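Alpha-tubulin N-acetyltransferase (Danio rerio, PDB 4H6U) transfers the acetyl group of acetyl coenzyme A to alpha-tubulin, as a member of the GNAT acetyltransferase superfamily. Local coordinates at residues P116-A121 / Q151-R156. The protein carries 1 engineered substitution. Numbering follows the deposited sequence.
Sequences PLCVLA and QMAYDR. Engineered in segment 116-121: Ala-121 (natural residue Asp). With ACO (acetyl coenzyme *a), chain C.
Val-119 is held by the strand of Ala-153 to Asp-155 through both its N-H and its C=O: its N donates to Ala-153 O at 2.9 Å, and its O accepts from Asp-155 N at 3.1 Å. A third bond, Ala-153 N to Leu-117 O, completes a parallel ladder.

The tight part is the buried side made by Leu-117, Val-119, Met-152 and Tyr-154. Branched at CB, Val-119 suits a strand and sends CG2 anti to its carbonyl carbon, where it wedges between Met-152 SD, 3.4 Å away, and Tyr-154 CE1, 3.5 Å away, meeting the phenol ring obliquely. Tyr-154 suits this buried place because its OH is satisfied by Pro-149 O. Met-152, unbranched and flexible, bends at chi3 (49°), and its CE comes to 4.1 Å from Leu-117 CD2, the two side chains lying alongside each other. On the opposite face Cys-118 SG rests 3.8 Å from Ala-153 CB, small residues suiting a place that Phe-181 also covers; Pro-116 CG also meets Ala-153 CB.

Beyond Val-119 the ladder gives way to a looser, partly exposed end. Leu-120 CD2 sets an apolar methyl 3.8 Å from Asp-155 OD2, not a bond; the acid's OD1 lies over the guanidinium of Arg-156, a pairing of charges alone. The acetyl group of acetyl coenzyme A lies where the strands part, its O by the engineered Ala-121 and its CH3 3.3 Å from Asp-155 O; such a splay is a GNAT hallmark. At the other end, exposed Gln-151 OE1 is hydrogen-bonded to Glu-148 N.

The pair forms the two strands of a beta-alpha-beta unit whose helix 133-145 packs on Leu-117, Met-152 and Tyr-154. Strand 90-99 flanks residues 117-121, where Leu-120 and Ala-121 both face Lys-96 as a classic beta bulge, and strand 181-182 borders residues 153-155.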
loop_
_atom_site.group_PDB
_atom_site.type_symbol
_atom_site.label_atom_id
_atom_site.label_comp_id
_atom_site.label_asym_id
_atom_site.label_seq_id
_atom_site.Cartn_x
_atom_site.Cartn_y
_atom_site.Cartn_z
ATOM N N PRO A 116 -5.156 -4.894 -16.798
ATOM C CA PRO A 116 -5.454 -6.122 -16.053
ATOM C C PRO A 116 -5.118 -5.969 -14.597
ATOM O O PRO A 116 -4.456 -4.997 -14.217
ATOM C CB PRO A 116 -4.508 -7.148 -16.674
ATOM C CG PRO A 116 -3.278 -6.313 -17.030
ATOM C CD PRO A 116 -3.830 -4.945 -17.443
ATOM N N LEU A 117 -5.566 -6.937 -13.804
ATOM C CA LEU A 117 -5.178 -7.019 -12.418
ATOM C C LEU A 117 -3.767 -7.588 -12.348
ATOM O O LEU A 117 -3.462 -8.560 -13.037
ATOM C CB LEU A 117 -6.142 -7.934 -11.652
ATOM C CG LEU A 117 -5.950 -7.890 -10.142
ATOM C CD1 LEU A 117 -6.458 -6.551 -9.651
ATOM C CD2 LEU A 117 -6.697 -9.017 -9.474
ATOM N N CYS A 118 -2.891 -6.960 -11.573
ATOM C CA CYS A 118 -1.504 -7.423 -11.502
ATOM C C CYS A 118 -1.169 -7.865 -10.113
ATOM O O CYS A 118 -1.648 -7.291 -9.128
ATOM C CB CYS A 118 -0.539 -6.307 -11.882
ATOM S SG CYS A 118 -0.834 -5.609 -13.463
ATOM N N VAL A 119 -0.288 -8.846 -10.033
ATOM C CA VAL A 119 0.336 -9.163 -8.759
ATOM C C VAL A 119 1.559 -8.284 -8.603
ATOM O O VAL A 119 2.400 -8.246 -9.499
ATOM C CB VAL A 119 0.741 -10.639 -8.634
ATOM C CG1 VAL A 119 1.408 -10.873 -7.270
ATOM C CG2 VAL A 119 -0.466 -11.524 -8.823
ATOM N N LEU A 120 1.612 -7.536 -7.502
ATOM C CA LEU A 120 2.684 -6.565 -7.231
ATOM C C LEU A 120 3.663 -7.046 -6.157
ATOM O O LEU A 120 4.813 -6.644 -6.141
ATOM C CB LEU A 120 2.059 -5.215 -6.839
ATOM C CG LEU A 120 1.076 -4.674 -7.894
ATOM C CD1 LEU A 120 0.307 -3.447 -7.463
ATOM C CD2 LEU A 120 1.816 -4.383 -9.152
ATOM N N ALA A 121 3.181 -7.825 -5.192
ATOM C CA ALA A 121 4.053 -8.355 -4.137
ATOM C C ALA A 121 3.432 -9.617 -3.571
ATOM O O ALA A 121 2.201 -9.714 -3.432
ATOM C CB ALA A 121 4.271 -7.325 -3.039
ATOM N N GLN A 151 -5.463 -14.472 -16.593
ATOM C CA GLN A 151 -5.981 -13.150 -16.996
ATOM C C GLN A 151 -5.315 -12.008 -16.291
ATOM O O GLN A 151 -5.644 -10.852 -16.543
ATOM C CB GLN A 151 -7.483 -13.031 -16.698
ATOM C CG GLN A 151 -8.376 -14.044 -17.395
ATOM C CD GLN A 151 -9.815 -14.015 -16.861
ATOM O OE1 GLN A 151 -10.045 -13.951 -15.649
ATOM N NE2 GLN A 151 -10.780 -13.983 -17.775
ATOM N N MET A 152 -4.337 -12.307 -15.448
ATOM C CA MET A 152 -3.606 -11.248 -14.776
ATOM C C MET A 152 -2.175 -11.145 -15.269
ATOM O O MET A 152 -1.684 -12.021 -15.958
ATOM C CB MET A 152 -3.621 -11.457 -13.274
ATOM C CG MET A 152 -2.857 -12.618 -12.820
ATOM S SD MET A 152 -2.803 -12.594 -11.013
ATOM C CE MET A 152 -4.497 -12.334 -10.648
ATOM N N ALA A 153 -1.540 -10.031 -14.938
ATOM C CA ALA A 153 -0.129 -9.805 -15.213
ATOM C C ALA A 153 0.709 -9.873 -13.921
ATOM O O ALA A 153 0.205 -9.645 -12.821
ATOM C CB ALA A 153 0.052 -8.442 -15.864
ATOM N N TYR A 154 1.977 -10.238 -14.063
ATOM C CA TYR A 154 2.826 -10.422 -12.905
ATOM C C TYR A 154 4.044 -9.508 -12.996
ATOM O O TYR A 154 4.836 -9.569 -13.936
ATOM C CB TYR A 154 3.231 -11.892 -12.793
ATOM C CG TYR A 154 2.023 -12.790 -12.638
ATOM C CD1 TYR A 154 1.529 -13.120 -11.376
ATOM C CD2 TYR A 154 1.331 -13.265 -13.756
ATOM C CE1 TYR A 154 0.404 -13.946 -11.236
ATOM C CE2 TYR A 154 0.209 -14.075 -13.627
ATOM C CZ TYR A 154 -0.262 -14.400 -12.362
ATOM O OH TYR A 154 -1.373 -15.212 -12.255
ATOM N N ASP A 155 4.171 -8.619 -12.018
ATOM C CA ASP A 155 5.224 -7.619 -12.045
ATOM C C ASP A 155 6.550 -8.180 -11.485
ATOM O O ASP A 155 6.680 -8.419 -10.285
ATOM C CB ASP A 155 4.761 -6.455 -11.212
ATOM C CG ASP A 155 5.668 -5.273 -11.290
ATOM O OD1 ASP A 155 6.794 -5.349 -11.812
ATOM O OD2 ASP A 155 5.209 -4.228 -10.825
ATOM N N ARG A 156 7.550 -8.367 -12.349
ATOM C CA ARG A 156 8.871 -8.795 -11.896
ATOM C C ARG A 156 8.841 -9.950 -10.881
ATOM O O ARG A 156 9.414 -9.866 -9.798
ATOM C CB ARG A 156 9.668 -7.609 -11.328
ATOM C CG ARG A 156 9.873 -6.461 -12.333
ATOM C CD ARG A 156 10.685 -5.321 -11.732
ATOM N NE ARG A 156 9.978 -4.618 -10.668
ATOM C CZ ARG A 156 9.384 -3.431 -10.792
ATOM N NH1 ARG A 156 9.378 -2.790 -11.962
ATOM N NH2 ARG A 156 8.782 -2.886 -9.732
HETATM N N1A ACO C . 12.076 -23.162 -4.505
HETATM C C2A ACO C . 11.243 -23.392 -5.581
HETATM N N3A ACO C . 9.932 -23.283 -5.609
HETATM C C4A ACO C . 9.337 -22.940 -4.388
HETATM C C5A ACO C . 10.063 -22.708 -3.202
HETATM C C6A ACO C . 11.492 -22.832 -3.317
HETATM N N6A ACO C . 12.356 -22.638 -2.289
HETATM N N7A ACO C . 9.138 -22.383 -2.166
HETATM C C8A ACO C . 7.880 -22.454 -2.738
HETATM N N9A ACO C . 8.000 -22.806 -4.097
HETATM C C1B ACO C . 7.017 -23.010 -5.135
HETATM C C2B ACO C . 7.107 -24.385 -5.778
HETATM O O2B ACO C . 6.445 -24.431 -7.012
HETATM C C3B ACO C . 6.230 -25.170 -4.711
HETATM O O3B ACO C . 5.744 -26.294 -5.160
HETATM P P3B ACO C . 6.763 -27.764 -4.738
HETATM O O7A ACO C . 5.831 -28.757 -5.363
HETATM O O8A ACO C . 8.010 -27.409 -5.510
HETATM O O9A ACO C . 6.851 -27.699 -3.247
HETATM C C4B ACO C . 5.133 -24.182 -4.432
HETATM O O4B ACO C . 5.727 -22.856 -4.591
HETATM C C5B ACO C . 4.586 -24.430 -3.025
HETATM O O5B ACO C . 3.274 -24.042 -2.866
HETATM P P1A ACO C . 2.898 -23.158 -1.506
HETATM O O1A ACO C . 1.435 -22.928 -1.630
HETATM O O2A ACO C . 3.542 -23.778 -0.282
HETATM O O3A ACO C . 3.636 -21.693 -1.782
HETATM P P2A ACO C . 4.366 -20.889 -0.652
HETATM O O4A ACO C . 3.507 -20.559 0.520
HETATM O O5A ACO C . 5.802 -21.223 -0.451
HETATM O O6A ACO C . 4.393 -19.218 -1.401
HETATM C CBP ACO C . 5.832 -17.784 -2.607
HETATM C CCP ACO C . 4.949 -19.027 -2.646
HETATM C CDP ACO C . 6.517 -17.518 -3.956
HETATM C CEP ACO C . 4.995 -16.545 -2.162
HETATM C CAP ACO C . 6.894 -18.066 -1.496
HETATM O OAP ACO C . 7.733 -19.173 -1.754
HETATM C C9P ACO C . 7.656 -16.784 -1.049
HETATM O O9P ACO C . 7.077 -15.998 -0.336
HETATM N N8P ACO C . 8.888 -16.311 -1.356
HETATM C C7P ACO C . 9.913 -16.811 -2.137
HETATM C C6P ACO C . 10.952 -15.654 -2.549
HETATM C C5P ACO C . 10.374 -14.229 -2.911
HETATM O O5P ACO C . 11.017 -13.191 -2.680
HETATM N N4P ACO C . 9.082 -14.138 -3.529
HETATM C C3P ACO C . 8.383 -12.857 -3.976
HETATM C C2P ACO C . 7.435 -12.897 -5.251
HETATM S S1P ACO C . 7.728 -11.716 -6.782
HETATM C C ACO C . 6.415 -10.492 -6.705
HETATM O O ACO C . 5.914 -10.321 -5.658
HETATM C CH3 ACO C . 5.538 -10.346 -7.927
#